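Local coordinates for flagellar brake protein YcgR (Klebsiella pneumoniae, PDB 5KEC), which binds the second messenger c-di-GMP and, as the regulator MrkH, probably activates transcription of type 3 fimbriae genes, at residues B[53-58]-B[94-99]. Numbering follows the deposited sequence.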
loop_
_atom_site.group_PDB
_atom_site.type_symbol
_atom_site.label_atom_id
_atom_site.label_comp_id
_atom_site.label_asym_id
_atom_site.label_seq_id
_atom_site.Cartn_x
_atom_site.Cartn_y
_atom_site.Cartn_z
ATOM N N ILE B 53 -10.863 12.807 -9.131
ATOM C CA ILE B 53 -9.549 13.306 -9.490
ATOM C C ILE B 53 -9.336 12.988 -10.963
ATOM O O ILE B 53 -10.035 12.146 -11.527
ATOM C CB ILE B 53 -8.442 12.676 -8.631
ATOM C CG1 ILE B 53 -8.456 11.156 -8.766
ATOM C CG2 ILE B 53 -8.587 13.097 -7.163
ATOM C CD1 ILE B 53 -7.475 10.633 -9.789
ATOM N N GLN B 54 -8.382 13.671 -11.587
ATOM C CA GLN B 54 -8.094 13.466 -12.998
ATOM C C GLN B 54 -6.613 13.236 -13.192
ATOM O O GLN B 54 -5.780 13.921 -12.591
ATOM C CB GLN B 54 -8.561 14.672 -13.826
ATOM C CG GLN B 54 -10.078 14.892 -13.804
ATOM C CD GLN B 54 -10.475 16.257 -14.344
ATOM O OE1 GLN B 54 -9.732 16.870 -15.106
ATOM N NE2 GLN B 54 -11.640 16.746 -13.936
ATOM N N THR B 55 -6.284 12.266 -14.037
ATOM C CA THR B 55 -4.900 11.911 -14.285
ATOM C C THR B 55 -4.805 11.015 -15.511
ATOM O O THR B 55 -5.743 10.295 -15.835
ATOM C CB THR B 55 -4.295 11.176 -13.074
ATOM O OG1 THR B 55 -2.966 10.743 -13.386
ATOM C CG2 THR B 55 -5.137 9.966 -12.714
ATOM N N HIS B 56 -3.672 11.063 -16.199
ATOM C CA HIS B 56 -3.467 10.189 -17.347
ATOM C C HIS B 56 -3.048 8.785 -16.917
ATOM O O HIS B 56 -3.106 7.846 -17.707
ATOM C CB HIS B 56 -2.444 10.789 -18.318
ATOM C CG HIS B 56 -2.999 11.878 -19.183
ATOM N ND1 HIS B 56 -3.013 13.202 -18.798
ATOM C CD2 HIS B 56 -3.570 11.840 -20.411
ATOM C CE1 HIS B 56 -3.562 13.931 -19.753
ATOM N NE2 HIS B 56 -3.909 13.128 -20.743
ATOM N N ARG B 57 -2.637 8.644 -15.659
ATOM C CA ARG B 57 -2.155 7.360 -15.155
ATOM C C ARG B 57 -3.283 6.338 -15.003
ATOM O O ARG B 57 -4.443 6.698 -14.784
ATOM C CB ARG B 57 -1.448 7.543 -13.810
ATOM C CG ARG B 57 -0.698 8.855 -13.670
ATOM C CD ARG B 57 0.549 8.896 -14.528
ATOM N NE ARG B 57 1.575 7.981 -14.040
ATOM C CZ ARG B 57 2.878 8.145 -14.246
ATOM N NH1 ARG B 57 3.318 9.197 -14.924
ATOM N NH2 ARG B 57 3.741 7.261 -13.766
ATOM N N LYS B 58 -2.936 5.062 -15.125
ATOM C CA LYS B 58 -3.888 3.990 -14.860
ATOM C C LYS B 58 -3.813 3.621 -13.384
ATOM O O LYS B 58 -2.729 3.385 -12.846
ATOM C CB LYS B 58 -3.592 2.755 -15.721
ATOM C CG LYS B 58 -3.945 2.889 -17.203
ATOM C CD LYS B 58 -2.945 3.755 -17.953
ATOM C CE LYS B 58 -2.902 3.391 -19.434
ATOM N NZ LYS B 58 -4.249 3.451 -20.072
ATOM N N ILE B 94 -8.143 11.090 -17.881
ATOM C CA ILE B 94 -9.101 10.201 -17.242
ATOM C C ILE B 94 -9.681 10.827 -15.985
ATOM O O ILE B 94 -8.946 11.258 -15.099
ATOM C CB ILE B 94 -8.469 8.855 -16.863
ATOM C CG1 ILE B 94 -7.937 8.151 -18.113
ATOM C CG2 ILE B 94 -9.483 7.988 -16.141
ATOM C CD1 ILE B 94 -6.681 7.335 -17.865
ATOM N N ARG B 95 -11.004 10.878 -15.923
ATOM C CA ARG B 95 -11.706 11.315 -14.730
ATOM C C ARG B 95 -12.066 10.091 -13.899
ATOM O O ARG B 95 -12.837 9.239 -14.340
ATOM C CB ARG B 95 -12.968 12.091 -15.107
ATOM C CG ARG B 95 -13.769 12.592 -13.917
ATOM C CD ARG B 95 -14.921 13.490 -14.356
ATOM N NE ARG B 95 -16.034 12.743 -14.938
ATOM C CZ ARG B 95 -16.226 12.574 -16.243
ATOM N NH1 ARG B 95 -15.378 13.101 -17.118
ATOM N NH2 ARG B 95 -17.271 11.876 -16.676
ATOM N N TYR B 96 -11.480 9.999 -12.710
ATOM C CA TYR B 96 -11.775 8.920 -11.776
ATOM C C TYR B 96 -12.757 9.383 -10.712
ATOM O O TYR B 96 -12.597 10.461 -10.135
ATOM C CB TYR B 96 -10.499 8.458 -11.073
ATOM C CG TYR B 96 -9.510 7.741 -11.958
ATOM C CD1 TYR B 96 -8.454 8.422 -12.547
ATOM C CD2 TYR B 96 -9.624 6.377 -12.194
ATOM C CE1 TYR B 96 -7.543 7.766 -13.344
ATOM C CE2 TYR B 96 -8.717 5.712 -12.995
ATOM C CZ TYR B 96 -7.677 6.416 -13.566
ATOM O OH TYR B 96 -6.771 5.763 -14.361
ATOM N N ALA B 97 -13.764 8.564 -10.438
ATOM C CA ALA B 97 -14.665 8.832 -9.330
ATOM C C ALA B 97 -14.446 7.797 -8.232
ATOM O O ALA B 97 -14.465 6.593 -8.486
ATOM C CB ALA B 97 -16.111 8.828 -9.796
ATOM N N PHE B 98 -14.214 8.277 -7.016
ATOM C CA PHE B 98 -14.004 7.412 -5.864
ATOM C C PHE B 98 -15.137 7.642 -4.874
ATOM O O PHE B 98 -15.646 8.752 -4.759
ATOM C CB PHE B 98 -12.664 7.734 -5.188
ATOM C CG PHE B 98 -11.454 7.355 -6.000
ATOM C CD1 PHE B 98 -10.865 6.109 -5.847
ATOM C CD2 PHE B 98 -10.891 8.252 -6.893
ATOM C CE1 PHE B 98 -9.752 5.756 -6.585
ATOM C CE2 PHE B 98 -9.784 7.908 -7.636
ATOM C CZ PHE B 98 -9.209 6.657 -7.482
ATOM N N SER B 99 -15.546 6.596 -4.169
ATOM C CA SER B 99 -16.529 6.768 -3.109
ATOM C C SER B 99 -15.903 7.585 -1.993
ATOM O O SER B 99 -14.726 7.415 -1.686
ATOM C CB SER B 99 -16.991 5.417 -2.562
ATOM O OG SER B 99 -17.976 4.838 -3.399
#
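Tyr96 OH donates to Arg57 O at 2.5 Å, in the carbonyl plane and on a lone pair, so the tyrosine fastens the turn that follows strand 50-55. The same hydroxyl is hydrogen-bonded to Ile59 N; tyrosine suits the place because its ring lies along apolar Thr55 and Ile53 atoms while two bonds grip its tip beyond the strand end. Within the turn, Thr55 OG1 accepts from Arg57 N at 3.1 Å, an ST turn; with OG1 anti to the backbone N (chi1 175°), the methyl CG2 is left to meet the Tyr96 ring, 3.3 Å from CE1. Ile53 and Tyr96 exchange backbone bonds, the shorter being Tyr96 N to Ile53 O at 2.8 Å, and Thr55 and Ile94 form the next hydrogen-bonded pair; there the bond from Ile94 N to Thr55 O is longer, 3.3 Å. Strands 50-55 and 94-99 are thus antiparallel neighbours in the curled sheet of the YcgR-like domain, with strand 74-87 along the other edge of 94-99. The apolar CG1-CD1 arm of Ile53 reaches two rings, CG1 at the edge of Phe98 (3.7 Å from CE2) and CD1 against Tyr96 CD1. On the reverse face, Gln54 CG rests over Arg95 CA, and the Arg95 guanidinium turns away to a salt bridge with Asp86.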